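Local coordinates for protein proline iminopeptidase (Streptomyces halstedii, PDB 3WMR) that is an amidohydrolase acting on polyketide substrates, and probably can release N-terminal proline from peptides, at residues Ser58-Leu64 and Arg211-Thr216. Residues are numbered along the deposited sequence; the frame is centred on the assembly and turned at random.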
# COMPACT_ATOMS: atom_id res chain seq x y z
N SER A 58 -1.75 2.31 7.78
CA SER A 58 -2.37 3.39 7.05
C SER A 58 -3.88 3.09 7.00
O SER A 58 -4.38 2.28 7.79
CB SER A 58 -1.73 3.50 5.67
OG SER A 58 -2.26 4.58 4.93
N THR A 59 -4.63 3.75 6.12
CA THR A 59 -6.04 3.46 5.97
C THR A 59 -6.40 3.46 4.49
O THR A 59 -5.60 3.85 3.64
CB THR A 59 -6.93 4.45 6.75
OG1 THR A 59 -6.78 5.79 6.24
CG2 THR A 59 -6.61 4.42 8.24
N HIS A 60 -7.62 3.02 4.19
CA HIS A 60 -8.11 2.94 2.81
C HIS A 60 -8.33 4.30 2.16
O HIS A 60 -8.46 4.39 0.94
CB HIS A 60 -9.47 2.23 2.77
CG HIS A 60 -10.62 3.13 3.12
ND1 HIS A 60 -10.96 3.44 4.42
CD2 HIS A 60 -11.49 3.81 2.33
CE1 HIS A 60 -11.99 4.27 4.42
NE2 HIS A 60 -12.33 4.51 3.17
N ASP A 61 -8.41 5.34 2.98
CA ASP A 61 -8.95 6.65 2.55
C ASP A 61 -8.24 7.24 1.35
O ASP A 61 -8.88 7.69 0.41
CB ASP A 61 -8.92 7.66 3.71
CG ASP A 61 -9.78 7.24 4.88
OD1 ASP A 61 -10.89 7.79 5.04
OD2 ASP A 61 -9.33 6.35 5.64
N TYR A 62 -6.91 7.25 1.38
CA TYR A 62 -6.10 7.77 0.25
C TYR A 62 -6.27 6.98 -1.06
O TYR A 62 -5.83 7.44 -2.11
CB TYR A 62 -4.62 7.87 0.64
CG TYR A 62 -3.85 6.55 0.54
CD1 TYR A 62 -4.00 5.58 1.52
CD2 TYR A 62 -2.96 6.29 -0.51
CE1 TYR A 62 -3.32 4.37 1.44
CE2 TYR A 62 -2.26 5.08 -0.59
CZ TYR A 62 -2.46 4.12 0.39
OH TYR A 62 -1.80 2.90 0.35
N LEU A 63 -6.88 5.80 -1.00
CA LEU A 63 -7.15 4.99 -2.19
C LEU A 63 -8.54 5.22 -2.77
O LEU A 63 -8.92 4.52 -3.72
CB LEU A 63 -6.95 3.50 -1.89
CG LEU A 63 -5.52 3.06 -1.58
CD1 LEU A 63 -5.46 1.58 -1.25
CD2 LEU A 63 -4.58 3.36 -2.74
N LEU A 64 -9.30 6.19 -2.24
CA LEU A 64 -10.73 6.33 -2.59
C LEU A 64 -10.96 6.72 -4.05
O LEU A 64 -11.98 6.38 -4.61
CB LEU A 64 -11.44 7.33 -1.67
CG LEU A 64 -11.92 6.75 -0.34
CD1 LEU A 64 -12.36 7.88 0.61
CD2 LEU A 64 -13.05 5.75 -0.56
N ARG A 211 -7.34 15.74 -0.27
CA ARG A 211 -8.05 15.41 0.98
C ARG A 211 -7.93 13.93 1.35
O ARG A 211 -7.75 13.56 2.52
CB ARG A 211 -9.53 15.75 0.85
CG ARG A 211 -10.30 15.64 2.17
CD ARG A 211 -11.67 15.04 1.95
NE ARG A 211 -11.58 13.61 1.68
CZ ARG A 211 -11.70 12.64 2.58
NH1 ARG A 211 -11.93 12.91 3.86
NH2 ARG A 211 -11.58 11.37 2.19
N ASP A 212 -8.07 13.07 0.34
CA ASP A 212 -7.95 11.64 0.57
C ASP A 212 -6.58 11.28 1.15
O ASP A 212 -6.49 10.43 2.03
CB ASP A 212 -8.23 10.87 -0.73
CG ASP A 212 -9.69 10.94 -1.15
OD1 ASP A 212 -10.55 11.23 -0.29
OD2 ASP A 212 -9.98 10.69 -2.33
N PHE A 213 -5.52 11.94 0.67
CA PHE A 213 -4.16 11.70 1.19
C PHE A 213 -4.06 12.23 2.63
O PHE A 213 -3.61 11.52 3.54
CB PHE A 213 -3.10 12.33 0.26
CG PHE A 213 -1.67 12.03 0.67
CD1 PHE A 213 -1.03 10.88 0.21
CD2 PHE A 213 -0.99 12.87 1.54
CE1 PHE A 213 0.27 10.57 0.62
CE2 PHE A 213 0.32 12.57 1.94
CZ PHE A 213 0.94 11.42 1.47
N ALA A 214 -4.54 13.46 2.85
CA ALA A 214 -4.56 14.05 4.18
C ALA A 214 -5.40 13.21 5.15
O ALA A 214 -5.00 12.98 6.31
CB ALA A 214 -5.08 15.47 4.11
N ALA A 215 -6.55 12.73 4.68
CA ALA A 215 -7.42 11.91 5.52
C ALA A 215 -6.64 10.74 6.12
O ALA A 215 -6.66 10.53 7.33
CB ALA A 215 -8.62 11.42 4.74
N THR A 216 -5.93 10.00 5.27
CA THR A 216 -5.16 8.85 5.76
C THR A 216 -4.01 9.29 6.68
O THR A 216 -3.79 8.68 7.75
CB THR A 216 -4.65 7.97 4.58
OG1 THR A 216 -5.70 7.09 4.17
CG2 THR A 216 -3.47 7.12 4.99
O HOH W 1 -12.15 9.70 3.98
O HOH W 2 -7.71 8.79 -3.50
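Start at Thr216, the most heavily buried residue of this interface. Its side chain enters the turn made by Thr59 to Tyr62, and its OG1 accepts a hydrogen bond from the backbone N of Tyr62 at 3.0 Å. The same hydroxyl lies 2.7 Å from Thr59 OG1 and 3.3 Å from Thr59 O, the latter weak at best; either could take its one proton. Thr59 OG1 in turn donates to Asp61 OD2 (2.7 Å), linking loop and helix.

Tyr62 fits tightly along the helix backbone: its CA is 3.2 Å from Asp212 O, and its CB packs on Phe213 CA at 3.9 Å. The ring then leads away from the helix, and its hydroxyl bonds to Gln125 and to the backbone of Gly54, with the side chain about 5 Å from that of Ser126, the predicted nucleophile.

Asp212 faces the 3-10 turn, with CB 3.4 Å from Asp61 O and OD2 3.7 Å from Leu64 CB. Its OD1 pairs with Arg211 NH2 at 2.7 Å, and two waters bridge the segments, one from Asp61 OD1 to Arg211 NH2, the other from Tyr62 O to Asp212 OD2.

Helix 211-222 belongs to the helical insertion between strands 143-149 and 258-263, so here the cap meets the loop following the HGGPG signature beside the predicted active site, an arrangement characteristic of S33-family alpha/beta hydrolases.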